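Local coordinates for type IV pilus assembly protein PilF (Thermus thermophilus HB8, PDB 5OIU), which probably hydrolyses ATP as a hexameric motor of the secretion ATPase family, supplying the power for assembling type IV pili, at residues V64-G68 and Q79-Y85; V92-L96 and V108-L112; F160-K164 and Y182-I187; N172-D178 and I187-V192. One frame throughout, in Å; residues are numbered along the deposited sequence.

Contact 1: residues V64-G68 and Q79-Y85. With ATP (adenosine-5'-triphosphate), chain Q.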
loop_
_atom_site.group_PDB
_atom_site.type_symbol
_atom_site.label_atom_id
_atom_site.label_comp_id
_atom_site.label_asym_id
_atom_site.label_seq_id
_atom_site.Cartn_x
_atom_site.Cartn_y
_atom_site.Cartn_z
ATOM N N VAL C 64 -14.966 3.063 40.370
ATOM C CA VAL C 64 -14.799 1.812 39.653
ATOM C C VAL C 64 -13.896 2.004 38.434
ATOM O O VAL C 64 -13.056 1.147 38.121
ATOM C CB VAL C 64 -16.195 1.283 39.293
ATOM C CG1 VAL C 64 -16.109 0.202 38.302
ATOM C CG2 VAL C 64 -16.875 0.800 40.547
ATOM N N LYS C 65 -14.029 3.147 37.747
ATOM C CA LYS C 65 -13.191 3.423 36.582
ATOM C C LYS C 65 -11.740 3.602 36.986
ATOM O O LYS C 65 -10.839 3.044 36.347
ATOM C CB LYS C 65 -13.683 4.664 35.836
ATOM C CG LYS C 65 -14.596 4.364 34.681
ATOM C CD LYS C 65 -14.901 5.610 33.908
ATOM C CE LYS C 65 -16.094 5.412 33.006
ATOM N NZ LYS C 65 -16.159 6.511 32.007
ATOM N N ILE C 66 -11.488 4.386 38.042
ATOM C CA ILE C 66 -10.114 4.591 38.488
ATOM C C ILE C 66 -9.499 3.271 38.925
ATOM O O ILE C 66 -8.320 3.008 38.666
ATOM C CB ILE C 66 -10.055 5.640 39.612
ATOM C CG1 ILE C 66 -10.144 7.038 39.026
ATOM C CG2 ILE C 66 -8.747 5.533 40.371
ATOM C CD1 ILE C 66 -10.638 8.036 40.014
ATOM N N MET C 67 -10.291 2.418 39.584
ATOM C CA MET C 67 -9.796 1.106 39.993
ATOM C C MET C 67 -9.344 0.277 38.801
ATOM O O MET C 67 -8.396 -0.510 38.913
ATOM C CB MET C 67 -10.876 0.347 40.763
ATOM C CG MET C 67 -10.916 0.633 42.256
ATOM S SD MET C 67 -12.429 0.024 43.030
ATOM C CE MET C 67 -12.064 -1.712 43.094
ATOM N N GLY C 68 -10.007 0.427 37.659
ATOM C CA GLY C 68 -9.631 -0.339 36.497
ATOM C C GLY C 68 -8.748 0.394 35.524
ATOM O O GLY C 68 -8.465 -0.147 34.448
ATOM N N GLN C 79 -15.557 0.719 27.801
ATOM C CA GLN C 79 -14.154 0.449 28.103
ATOM C C GLN C 79 -14.037 -0.809 28.958
ATOM O O GLN C 79 -15.025 -1.309 29.496
ATOM C CB GLN C 79 -13.512 1.659 28.798
ATOM C CG GLN C 79 -14.111 2.987 28.333
ATOM C CD GLN C 79 -13.798 4.156 29.254
ATOM O OE1 GLN C 79 -12.660 4.346 29.675
ATOM N NE2 GLN C 79 -14.821 4.952 29.568
ATOM N N ASP C 80 -12.808 -1.325 29.079
ATOM C CA ASP C 80 -12.501 -2.522 29.858
ATOM C C ASP C 80 -11.195 -2.364 30.600
ATOM O O ASP C 80 -10.277 -1.675 30.153
ATOM C CB ASP C 80 -12.324 -3.774 29.020
ATOM C CG ASP C 80 -13.292 -3.846 27.934
ATOM O OD1 ASP C 80 -14.478 -3.900 28.301
ATOM O OD2 ASP C 80 -12.894 -3.874 26.745
ATOM N N GLY C 81 -11.096 -3.100 31.691
ATOM C CA GLY C 81 -9.886 -3.115 32.474
ATOM C C GLY C 81 -10.006 -4.156 33.559
ATOM O O GLY C 81 -11.109 -4.548 33.962
ATOM N N ARG C 82 -8.853 -4.605 34.018
ATOM C CA ARG C 82 -8.804 -5.519 35.139
ATOM C C ARG C 82 -8.588 -4.725 36.415
ATOM O O ARG C 82 -7.872 -3.720 36.420
ATOM C CB ARG C 82 -7.706 -6.557 34.971
ATOM C CG ARG C 82 -8.052 -7.845 35.633
ATOM C CD ARG C 82 -6.874 -8.746 35.685
ATOM N NE ARG C 82 -6.769 -9.558 34.488
ATOM C CZ ARG C 82 -6.374 -10.829 34.502
ATOM N NH1 ARG C 82 -6.084 -11.415 35.656
ATOM N NH2 ARG C 82 -6.287 -11.515 33.369
ATOM N N VAL C 83 -9.239 -5.170 37.483
ATOM C CA VAL C 83 -9.148 -4.557 38.800
ATOM C C VAL C 83 -8.522 -5.581 39.730
ATOM O O VAL C 83 -9.113 -6.638 39.982
ATOM C CB VAL C 83 -10.529 -4.129 39.326
ATOM C CG1 VAL C 83 -10.406 -3.593 40.728
ATOM C CG2 VAL C 83 -11.186 -3.095 38.401
ATOM N N ARG C 84 -7.338 -5.278 40.246
ATOM C CA ARG C 84 -6.687 -6.181 41.195
ATOM C C ARG C 84 -6.979 -5.672 42.602
ATOM O O ARG C 84 -6.243 -4.857 43.162
ATOM C CB ARG C 84 -5.206 -6.288 40.892
ATOM C CG ARG C 84 -4.996 -6.401 39.411
ATOM C CD ARG C 84 -3.561 -6.625 39.025
ATOM N NE ARG C 84 -3.467 -7.404 37.789
ATOM C CZ ARG C 84 -3.681 -6.899 36.577
ATOM N NH1 ARG C 84 -4.015 -5.621 36.452
ATOM N NH2 ARG C 84 -3.562 -7.670 35.499
ATOM N N TYR C 85 -8.079 -6.173 43.166
ATOM C CA TYR C 85 -8.608 -5.737 44.454
ATOM C C TYR C 85 -7.897 -6.451 45.601
ATOM O O TYR C 85 -7.971 -7.681 45.728
ATOM C CB TYR C 85 -10.107 -6.015 44.495
ATOM C CG TYR C 85 -10.845 -5.372 45.633
ATOM C CD1 TYR C 85 -11.265 -4.059 45.548
ATOM C CD2 TYR C 85 -11.133 -6.083 46.785
ATOM C CE1 TYR C 85 -11.947 -3.472 46.577
ATOM C CE2 TYR C 85 -11.809 -5.505 47.815
ATOM C CZ TYR C 85 -12.214 -4.194 47.708
ATOM O OH TYR C 85 -12.902 -3.607 48.744
HETATM P PG ATP Q . -4.696 -9.914 30.164
HETATM O O1G ATP Q . -5.354 -9.707 28.803
HETATM O O2G ATP Q . -3.210 -9.623 30.180
HETATM O O3G ATP Q . -5.414 -9.264 31.319
HETATM P PB ATP Q . -4.038 -12.709 30.001
HETATM O O1B ATP Q . -4.317 -12.873 28.529
HETATM O O2B ATP Q . -2.626 -12.568 30.517
HETATM O O3B ATP Q . -4.899 -11.472 30.563
HETATM P PA ATP Q . -4.202 -14.381 32.261
HETATM O O1A ATP Q . -2.978 -15.248 32.379
HETATM O O2A ATP Q . -4.271 -13.116 33.082
HETATM O O3A ATP Q . -4.629 -13.997 30.757
HETATM O "O5'" ATP Q . -5.392 -15.366 32.691
HETATM C "C5'" ATP Q . -6.748 -14.933 32.768
HETATM C "C4'" ATP Q . -7.478 -15.944 33.644
HETATM O "O4'" ATP Q . -7.513 -17.230 33.016
HETATM C "C3'" ATP Q . -6.747 -16.102 34.963
HETATM O "O3'" ATP Q . -7.793 -16.141 35.954
HETATM C "C2'" ATP Q . -5.982 -17.411 34.791
HETATM O "O2'" ATP Q . -5.678 -18.092 36.022
HETATM C "C1'" ATP Q . -6.874 -18.206 33.834
HETATM N N9 ATP Q . -6.119 -19.116 32.950
HETATM C C8 ATP Q . -5.060 -18.751 32.194
HETATM N N7 ATP Q . -4.588 -19.806 31.480
HETATM C C5 ATP Q . -5.343 -20.876 31.778
HETATM C C6 ATP Q . -5.371 -22.298 31.369
HETATM N N6 ATP Q . -4.468 -22.797 30.486
HETATM N N1 ATP Q . -6.327 -23.085 31.904
HETATM C C2 ATP Q . -7.226 -22.591 32.781
HETATM N N3 ATP Q . -7.262 -21.309 33.197
HETATM C C4 ATP Q . -6.360 -20.413 32.742
#

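Contact 2: residues V92-L96 and V108-L112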
loop_
_atom_site.group_PDB
_atom_site.type_symbol
_atom_site.label_atom_id
_atom_site.label_comp_id
_atom_site.label_asym_id
_atom_site.label_seq_id
_atom_site.Cartn_x
_atom_site.Cartn_y
_atom_site.Cartn_z
ATOM N N VAL C 92 -9.117 -10.445 45.215
ATOM C CA VAL C 92 -9.805 -10.932 44.028
ATOM C C VAL C 92 -9.488 -10.026 42.850
ATOM O O VAL C 92 -9.384 -8.807 42.998
ATOM C CB VAL C 92 -11.327 -11.032 44.282
ATOM C CG1 VAL C 92 -11.848 -9.748 44.937
ATOM C CG2 VAL C 92 -12.074 -11.329 42.999
ATOM N N ASP C 93 -9.337 -10.641 41.676
ATOM C CA ASP C 93 -9.211 -9.939 40.402
ATOM C C ASP C 93 -10.569 -9.835 39.723
ATOM O O ASP C 93 -11.254 -10.846 39.522
ATOM C CB ASP C 93 -8.251 -10.669 39.470
ATOM C CG ASP C 93 -6.865 -10.080 39.493
ATOM O OD1 ASP C 93 -6.573 -9.250 40.405
ATOM O OD2 ASP C 93 -6.072 -10.459 38.595
ATOM N N LEU C 94 -10.933 -8.623 39.338
ATOM C CA LEU C 94 -12.214 -8.340 38.713
ATOM C C LEU C 94 -12.014 -7.906 37.270
ATOM O O LEU C 94 -11.221 -7.003 36.994
ATOM C CB LEU C 94 -12.954 -7.250 39.490
ATOM C CG LEU C 94 -13.136 -7.554 40.972
ATOM C CD1 LEU C 94 -12.502 -6.493 41.843
ATOM C CD2 LEU C 94 -14.618 -7.660 41.244
ATOM N N ARG C 95 -12.720 -8.565 36.355
ATOM C CA ARG C 95 -12.907 -8.073 34.990
ATOM C C ARG C 95 -13.927 -6.936 35.028
ATOM O O ARG C 95 -15.095 -7.155 35.353
ATOM C CB ARG C 95 -13.381 -9.220 34.098
ATOM C CG ARG C 95 -13.220 -9.036 32.592
ATOM C CD ARG C 95 -14.453 -8.398 31.932
ATOM N NE ARG C 95 -15.742 -9.034 32.265
ATOM C CZ ARG C 95 -16.140 -10.225 31.814
ATOM N NH1 ARG C 95 -15.345 -10.928 31.023
ATOM N NH2 ARG C 95 -17.327 -10.716 32.169
ATOM N N LEU C 96 -13.502 -5.720 34.721
ATOM C CA LEU C 96 -14.397 -4.574 34.751
ATOM C C LEU C 96 -14.828 -4.187 33.337
ATOM O O LEU C 96 -14.027 -4.229 32.399
ATOM C CB LEU C 96 -13.724 -3.385 35.441
ATOM C CG LEU C 96 -14.483 -2.056 35.299
ATOM C CD1 LEU C 96 -15.890 -2.147 35.851
ATOM C CD2 LEU C 96 -13.736 -0.923 35.956
ATOM N N VAL C 108 -20.161 -3.630 34.913
ATOM C CA VAL C 108 -20.190 -5.035 35.300
ATOM C C VAL C 108 -18.792 -5.404 35.763
ATOM O O VAL C 108 -17.799 -5.064 35.104
ATOM C CB VAL C 108 -20.661 -5.959 34.157
ATOM C CG1 VAL C 108 -20.496 -7.422 34.563
ATOM C CG2 VAL C 108 -22.129 -5.702 33.803
ATOM N N MET C 109 -18.709 -6.066 36.909
ATOM C CA MET C 109 -17.444 -6.590 37.398
ATOM C C MET C 109 -17.584 -8.095 37.584
ATOM O O MET C 109 -18.311 -8.547 38.476
ATOM C CB MET C 109 -17.039 -5.891 38.693
ATOM C CG MET C 109 -16.405 -4.529 38.468
ATOM S SD MET C 109 -16.022 -3.622 39.974
ATOM C CE MET C 109 -17.617 -3.627 40.802
ATOM N N ARG C 110 -16.912 -8.873 36.731
ATOM C CA ARG C 110 -16.893 -10.314 36.917
ATOM C C ARG C 110 -15.775 -10.682 37.875
ATOM O O ARG C 110 -14.629 -10.252 37.704
ATOM C CB ARG C 110 -16.707 -11.076 35.602
ATOM C CG ARG C 110 -16.422 -12.579 35.904
ATOM C CD ARG C 110 -16.836 -13.585 34.826
ATOM N NE ARG C 110 -18.255 -13.557 34.505
ATOM C CZ ARG C 110 -18.706 -13.688 33.261
ATOM N NH1 ARG C 110 -17.830 -13.860 32.282
ATOM N NH2 ARG C 110 -20.005 -13.645 32.985
ATOM N N LEU C 111 -16.103 -11.481 38.883
ATOM C CA LEU C 111 -15.087 -11.983 39.796
ATOM C C LEU C 111 -14.381 -13.166 39.149
ATOM O O LEU C 111 -15.023 -14.168 38.825
ATOM C CB LEU C 111 -15.713 -12.375 41.126
ATOM C CG LEU C 111 -15.987 -11.178 42.043
ATOM C CD1 LEU C 111 -17.307 -10.505 41.697
ATOM C CD2 LEU C 111 -15.981 -11.604 43.487
ATOM N N LEU C 112 -13.073 -13.046 38.934
ATOM C CA LEU C 112 -12.305 -14.138 38.348
ATOM C C LEU C 112 -11.988 -15.188 39.406
ATOM O O LEU C 112 -11.874 -14.878 40.593
ATOM C CB LEU C 112 -10.999 -13.623 37.726
ATOM C CG LEU C 112 -11.022 -12.508 36.663
ATOM C CD1 LEU C 112 -9.602 -12.114 36.267
ATOM C CD2 LEU C 112 -11.853 -12.866 35.415
#

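Contact 3: residues F160-K164 and Y182-I187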
loop_
_atom_site.group_PDB
_atom_site.type_symbol
_atom_site.label_atom_id
_atom_site.label_comp_id
_atom_site.label_asym_id
_atom_site.label_seq_id
_atom_site.Cartn_x
_atom_site.Cartn_y
_atom_site.Cartn_z
ATOM N N PHE C 160 4.470 -17.189 31.985
ATOM C CA PHE C 160 5.226 -17.473 33.198
ATOM C C PHE C 160 5.525 -18.953 33.347
ATOM O O PHE C 160 6.583 -19.318 33.878
ATOM C CB PHE C 160 4.481 -16.931 34.398
ATOM C CG PHE C 160 4.745 -15.498 34.615
ATOM C CD1 PHE C 160 5.905 -15.091 35.261
ATOM C CD2 PHE C 160 3.887 -14.542 34.103
ATOM C CE1 PHE C 160 6.177 -13.742 35.438
ATOM C CE2 PHE C 160 4.151 -13.192 34.278
ATOM C CZ PHE C 160 5.295 -12.789 34.948
ATOM N N SER C 161 4.625 -19.809 32.862
ATOM C CA SER C 161 4.947 -21.222 32.728
ATOM C C SER C 161 6.214 -21.427 31.901
ATOM O O SER C 161 7.084 -22.222 32.273
ATOM C CB SER C 161 3.773 -21.947 32.090
ATOM O OG SER C 161 3.976 -23.336 32.141
ATOM N N ILE C 162 6.330 -20.718 30.772
ATOM C CA ILE C 162 7.542 -20.781 29.958
ATOM C C ILE C 162 8.765 -20.436 30.805
ATOM O O ILE C 162 9.704 -21.234 30.940
ATOM C CB ILE C 162 7.426 -19.836 28.750
ATOM C CG1 ILE C 162 6.315 -20.291 27.802
ATOM C CG2 ILE C 162 8.784 -19.694 28.047
ATOM C CD1 ILE C 162 6.264 -19.494 26.521
ATOM N N LEU C 163 8.755 -19.230 31.391
ATOM C CA LEU C 163 9.851 -18.763 32.234
ATOM C C LEU C 163 10.161 -19.747 33.365
ATOM O O LEU C 163 11.325 -19.916 33.742
ATOM C CB LEU C 163 9.513 -17.380 32.799
ATOM C CG LEU C 163 9.363 -16.209 31.808
ATOM C CD1 LEU C 163 9.308 -14.886 32.547
ATOM C CD2 LEU C 163 10.471 -16.178 30.738
ATOM N N LYS C 164 9.137 -20.419 33.904
ATOM C CA LYS C 164 9.380 -21.457 34.903
ATOM C C LYS C 164 10.331 -22.522 34.370
ATOM O O LYS C 164 11.214 -22.996 35.092
ATOM C CB LYS C 164 8.064 -22.090 35.340
ATOM C CG LYS C 164 8.044 -22.524 36.788
ATOM C CD LYS C 164 6.633 -22.947 37.203
ATOM C CE LYS C 164 6.592 -23.499 38.629
ATOM N NZ LYS C 164 5.494 -22.853 39.415
ATOM N N TYR C 182 2.440 -12.220 39.087
ATOM C CA TYR C 182 3.036 -13.303 39.835
ATOM C C TYR C 182 4.466 -12.956 40.237
ATOM O O TYR C 182 5.117 -12.092 39.641
ATOM C CB TYR C 182 3.019 -14.587 39.003
ATOM C CG TYR C 182 1.673 -14.906 38.368
ATOM C CD1 TYR C 182 1.272 -14.296 37.179
ATOM C CD2 TYR C 182 0.809 -15.838 38.950
ATOM C CE1 TYR C 182 0.035 -14.593 36.594
ATOM C CE2 TYR C 182 -0.432 -16.147 38.372
ATOM C CZ TYR C 182 -0.815 -15.523 37.200
ATOM O OH TYR C 182 -2.046 -15.830 36.630
ATOM N N GLU C 183 4.941 -13.644 41.282
ATOM C CA GLU C 183 6.337 -13.633 41.724
ATOM C C GLU C 183 6.917 -15.019 41.473
ATOM O O GLU C 183 6.472 -15.998 42.080
ATOM C CB GLU C 183 6.446 -13.285 43.204
ATOM C CG GLU C 183 5.620 -12.100 43.622
ATOM C CD GLU C 183 6.432 -10.823 43.626
ATOM O OE1 GLU C 183 6.549 -10.200 44.710
ATOM O OE2 GLU C 183 6.967 -10.458 42.550
ATOM N N ILE C 184 7.893 -15.100 40.582
ATOM C CA ILE C 184 8.666 -16.320 40.356
ATOM C C ILE C 184 10.004 -16.170 41.075
ATOM O O ILE C 184 10.669 -15.132 40.913
ATOM C CB ILE C 184 8.890 -16.602 38.852
ATOM C CG1 ILE C 184 7.594 -17.000 38.133
ATOM C CG2 ILE C 184 9.914 -17.718 38.659
ATOM C CD1 ILE C 184 7.816 -17.871 36.854
ATOM N N PRO C 185 10.434 -17.167 41.851
ATOM C CA PRO C 185 11.780 -17.131 42.428
ATOM C C PRO C 185 12.841 -16.994 41.349
ATOM O O PRO C 185 12.769 -17.633 40.297
ATOM C CB PRO C 185 11.888 -18.487 43.123
ATOM C CG PRO C 185 10.999 -19.379 42.296
ATOM C CD PRO C 185 9.813 -18.493 42.020
ATOM N N GLY C 186 13.834 -16.149 41.614
ATOM C CA GLY C 186 14.995 -16.117 40.748
ATOM C C GLY C 186 14.795 -15.570 39.349
ATOM O O GLY C 186 15.569 -15.910 38.453
ATOM N N ILE C 187 13.774 -14.758 39.117
ATOM C CA ILE C 187 13.772 -13.854 37.974
ATOM C C ILE C 187 13.697 -12.436 38.537
ATOM O O ILE C 187 13.208 -12.219 39.650
ATOM C CB ILE C 187 12.619 -14.112 36.970
ATOM C CG1 ILE C 187 11.273 -13.758 37.598
ATOM C CG2 ILE C 187 12.616 -15.540 36.477
ATOM C CD1 ILE C 187 10.131 -13.834 36.629
#

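Contact 4: residues N172-D178 and I187-V192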
loop_
_atom_site.group_PDB
_atom_site.type_symbol
_atom_site.label_atom_id
_atom_site.label_comp_id
_atom_site.label_asym_id
_atom_site.label_seq_id
_atom_site.Cartn_x
_atom_site.Cartn_y
_atom_site.Cartn_z
ATOM N N ASN C 172 20.421 -14.700 33.399
ATOM C CA ASN C 172 19.759 -13.498 33.912
ATOM C C ASN C 172 18.440 -13.325 33.164
ATOM O O ASN C 172 18.434 -13.027 31.963
ATOM C CB ASN C 172 20.635 -12.249 33.778
ATOM C CG ASN C 172 19.905 -10.957 34.217
ATOM O OD1 ASN C 172 18.986 -10.997 35.038
ATOM N ND2 ASN C 172 20.326 -9.807 33.664
ATOM N N THR C 173 17.332 -13.525 33.880
ATOM C CA THR C 173 15.983 -13.311 33.380
ATOM C C THR C 173 15.428 -12.008 33.934
ATOM O O THR C 173 15.391 -11.815 35.153
ATOM C CB THR C 173 15.082 -14.469 33.786
ATOM O OG1 THR C 173 15.686 -15.691 33.339
ATOM C CG2 THR C 173 13.658 -14.300 33.200
ATOM N N GLN C 174 14.990 -11.125 33.038
ATOM C CA GLN C 174 14.508 -9.794 33.386
ATOM C C GLN C 174 13.195 -9.511 32.663
ATOM O O GLN C 174 13.125 -9.631 31.433
ATOM C CB GLN C 174 15.556 -8.742 33.023
ATOM C CG GLN C 174 15.128 -7.322 33.313
ATOM C CD GLN C 174 15.043 -7.048 34.795
ATOM O OE1 GLN C 174 16.063 -7.057 35.500
ATOM N NE2 GLN C 174 13.825 -6.810 35.287
ATOM N N THR C 175 12.165 -9.126 33.417
ATOM C CA THR C 175 10.845 -8.807 32.890
ATOM C C THR C 175 10.562 -7.311 33.022
ATOM O O THR C 175 11.150 -6.615 33.849
ATOM C CB THR C 175 9.736 -9.585 33.620
ATOM O OG1 THR C 175 9.511 -9.001 34.906
ATOM C CG2 THR C 175 10.111 -11.023 33.844
ATOM N N ILE C 176 9.651 -6.819 32.187
ATOM C CA ILE C 176 9.003 -5.527 32.382
ATOM C C ILE C 176 7.499 -5.743 32.219
ATOM O O ILE C 176 7.047 -6.336 31.229
ATOM C CB ILE C 176 9.542 -4.449 31.414
ATOM C CG1 ILE C 176 8.890 -3.092 31.697
ATOM C CG2 ILE C 176 9.398 -4.868 29.961
ATOM C CD1 ILE C 176 9.166 -2.581 33.074
ATOM N N GLU C 177 6.727 -5.303 33.205
ATOM C CA GLU C 177 5.350 -5.763 33.355
ATOM C C GLU C 177 4.449 -4.617 33.784
ATOM O O GLU C 177 4.871 -3.703 34.497
ATOM C CB GLU C 177 5.251 -6.918 34.368
ATOM C CG GLU C 177 6.168 -8.090 34.066
ATOM C CD GLU C 177 5.920 -9.274 34.971
ATOM O OE1 GLU C 177 4.734 -9.628 35.178
ATOM O OE2 GLU C 177 6.911 -9.841 35.491
ATOM N N ASP C 178 3.203 -4.661 33.321
ATOM C CA ASP C 178 2.200 -3.669 33.704
ATOM C C ASP C 178 0.887 -4.361 34.009
ATOM O O ASP C 178 0.042 -4.535 33.123
ATOM C CB ASP C 178 1.989 -2.624 32.613
ATOM C CG ASP C 178 0.932 -1.602 32.992
ATOM O OD1 ASP C 178 0.627 -1.475 34.198
ATOM O OD2 ASP C 178 0.402 -0.927 32.087
ATOM N N ILE C 187 13.774 -14.758 39.117
ATOM C CA ILE C 187 13.772 -13.854 37.974
ATOM C C ILE C 187 13.697 -12.436 38.537
ATOM O O ILE C 187 13.208 -12.219 39.650
ATOM C CB ILE C 187 12.619 -14.112 36.970
ATOM C CG1 ILE C 187 11.273 -13.758 37.598
ATOM C CG2 ILE C 187 12.616 -15.540 36.477
ATOM C CD1 ILE C 187 10.131 -13.834 36.629
ATOM N N ASN C 188 14.209 -11.474 37.776
ATOM C CA ASN C 188 14.176 -10.071 38.164
ATOM C C ASN C 188 12.992 -9.401 37.491
ATOM O O ASN C 188 12.853 -9.458 36.264
ATOM C CB ASN C 188 15.472 -9.354 37.775
ATOM C CG ASN C 188 16.702 -10.094 38.226
ATOM O OD1 ASN C 188 17.482 -10.604 37.407
ATOM N ND2 ASN C 188 16.884 -10.171 39.532
ATOM N N GLN C 189 12.149 -8.754 38.279
ATOM C CA GLN C 189 10.943 -8.166 37.728
ATOM C C GLN C 189 10.896 -6.672 38.000
ATOM O O GLN C 189 11.274 -6.205 39.084
ATOM C CB GLN C 189 9.704 -8.860 38.281
ATOM C CG GLN C 189 9.667 -10.340 37.967
ATOM C CD GLN C 189 8.459 -11.032 38.576
ATOM O OE1 GLN C 189 8.531 -11.551 39.687
ATOM N NE2 GLN C 189 7.347 -11.050 37.844
ATOM N N THR C 190 10.423 -5.941 36.997
ATOM C CA THR C 190 10.372 -4.485 36.980
ATOM C C THR C 190 8.993 -4.072 36.492
ATOM O O THR C 190 8.518 -4.584 35.470
ATOM C CB THR C 190 11.466 -3.923 36.060
ATOM O OG1 THR C 190 12.748 -4.193 36.637
ATOM C CG2 THR C 190 11.312 -2.412 35.842
ATOM N N GLN C 191 8.343 -3.174 37.228
ATOM C CA GLN C 191 6.987 -2.738 36.922
ATOM C C GLN C 191 7.003 -1.347 36.313
ATOM O O GLN C 191 7.755 -0.474 36.768
ATOM C CB GLN C 191 6.126 -2.708 38.173
ATOM C CG GLN C 191 4.696 -2.472 37.876
ATOM C CD GLN C 191 3.824 -2.755 39.074
ATOM O OE1 GLN C 191 3.450 -3.910 39.342
ATOM N NE2 GLN C 191 3.508 -1.700 39.821
ATOM N N VAL C 192 6.172 -1.131 35.284
ATOM C CA VAL C 192 6.137 0.193 34.677
ATOM C C VAL C 192 5.552 1.174 35.680
ATOM O O VAL C 192 4.683 0.824 36.487
ATOM C CB VAL C 192 5.366 0.194 33.344
ATOM C CG1 VAL C 192 5.909 -0.893 32.404
ATOM C CG2 VAL C 192 3.905 0.016 33.578
#

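Contact 1: residues V64-G68 and Q79-Y85
Gln79 stretches its amide toward Lys65, whose extended chain crosses it at about a right angle. Lys65 NZ and Gln79 NE2 come to 3.2 Å, but as two donors they do not bond; each is served elsewhere. The lysine holds Asn71 O and Glu105, while Gln79 OE1 accepts from Asn71 N, so long polar chains suit both places. At Gly81 the backbone passes the end of the helix, Gly81 CA lying 3.8 Å from Gly68 O. A side chain pointing from this position would run into that carbonyl. The first bond of the Arg82 side chain points away from the helix, and the long chain, bent at chi3, carries its guanidinium to the triphosphate. Its NH2 gives two weak bonds to ATP, at 2.6 Å to O2A and 3.2 Å to O3G, and NH1 forms a salt bridge with Asp93. A leucine here has no guanidinium, and ATP O2A and O3G would probably lose a positive partner and Asp93 one of its mates. In the N-terminal domain the helix packs against an antiparallel sheet whose outermost strand within this chain, 79-87, thus carries an ATP-binding residue. Val83 follows with both branches in use. CG1, swung opposite the backbone N (chi1 176°), meets Met67 CE at 3.4 Å, while CG2 lies 3.7 Å from Gly68 CA. Finally Tyr85 takes the same Met67 methyl at its ring edge, CD1 to CE 3.5 Å; the methionine bends at chi3 (76°).

Contact 2: residues V92-L96 and V108-L112
Leu94 lays its CD2 methyl across two residues of the partner strand, 3.9 Å from both Met109 CB and Leu111 CG. Leu96 continues this greasy face, its CD1 3.6 Å from Met109 CG. Branched and flexible apolar chains suit it, because they interlock on the side of the sheet turned to the interior. The other face carries two arginines side by side. Arg95 bends at chi2 (-91°) and chi3, bringing NH2 over one face of the Arg110 guanidinium, 3.2 Å from NH1, with the two planes 60° apart. Like charges this close are probably tolerated because Arg110 is paired with Asp26 and with Asp211 of a second subunit. Beneath them the backbones of Arg95 and Arg110 bond to each other twice, the hydrogen-bonded pair of an antiparallel hairpin, with N to O 2.9 Å both ways. Leu112 N extends the ladder to Asp93 O, also 2.9 Å, and Leu112 CD1 packs on Asp93 CB. The hairpin 90-101/104-111 lies within the N-terminal sheet. Strand 79-87 flanks it beyond Leu94, strand 26-31 borders it beyond Met109, and helix 6-22 covers Val92, Leu94 and Leu111.

Contact 3: residues F160-K164 and Y182-I187
Phe160 presents its ring to three side chains of the 182-187 loop. Ile184 CD1 sits in the ring plane at the edge, 3.7 Å from Phe160 CD1, and Ile187 CD1 reaches the same rim, 4.1 Å from CE1. On another flank, Phe160 CD2 comes 4.0 Å from Tyr182 CD1, the two rings inclined at 48°. Ile187 arrives with CG1 wedged between its backbone N and carbonyl carbon (chi1 68°), which sends CD1 toward the helix. With an alanine in place of Phe160, both isoleucine methyls and the Tyr182 ring would probably lose their common partner, freeing the loop to shift beside the nucleotide. One turn on, Leu163 adds looser apolar contact, its CD1 4.3 Å from Ile187 CD1. Lys164 meets Ile184 CD1 chiefly through its backbone N, with CB at the margin of contact, and sends NZ to Ile118 O. A type II turn, 184-187, with Gly186 at positive phi, folds both isoleucines toward the helix. Helix 155-166, which begins with the last residues of the P-loop, is thereby sandwiched between this loop and strand 214-217, where Met216 touches Phe160 and Leu163.

Contact 4: residues N172-D178 and I187-V192
Glu177 and Gln189 join side chains across two parallel strands, Gln189 NE2 giving a nearly straight bond of 2.7 Å to Glu177 OE2 (166° at the hydrogen). The same oxygen accepts a second bond, 2.8 Å from Thr175 OG1, on its anti lone pair; the amide comes from the syn side, 23° out of the carboxylate plane. Two donors thus hold the buried carboxylate and fix its rotation. With OG1 between its backbone N and carbonyl carbon (chi1 76°), Thr175 brings the hydroxyl to Glu177 OE2 and against Gln189 CG. The glutamine also bonds Tyr182 O through NE2, so a long amide suits this place. Between the backbones, Asn188 N bonds to Thr173 O and Asn188 O takes Thr175 N, both at 2.9 Å. Thr190 N to Thr175 O is weak, but Gln174 NE2 also donates to that carbonyl at 3.0 Å. Glu177 then closes the ladder by giving N to Thr190 O and accepting Val192 N at O. Near this end Ile176 CD1 packs 3.7 Å from Val192 CG1, an apolar contact beside the polar rows. Asp178 pairs with Arg221, and Thr190 OG1 is hydrogen-bonded to Pro100 O of a third subunit. Strand 188-191 forms one edge of the core sheet within this chain; strand 173-177 lies between it and strand 214-217, with helix 200-206 over Ile176 and Val192 and helix 155-166 against Glu177 and Gln189.

Along the chain the contacts fall into two groups. Contacts 1 and 2 come first, in series, their centres about 8 Å apart, and share the antiparallel N-terminal sheet in which strands 79-87 and 90-101 are neighbours. Contacts 3 and 4 alternate in sequence, share Ile187 and lie about 10 Å apart in the P-loop ATPase core. Centres of contacts 1 and 2 lie about 22 to 25 Å from those of contacts 3 and 4, yet contacts 1 and 4 approach to about 5 Å between nearest atoms without touching. ATP lies in this cleft, gripped by the P-loop and reached by Arg82 from the N-terminal side, consistent with nucleotide binding linking the two domains.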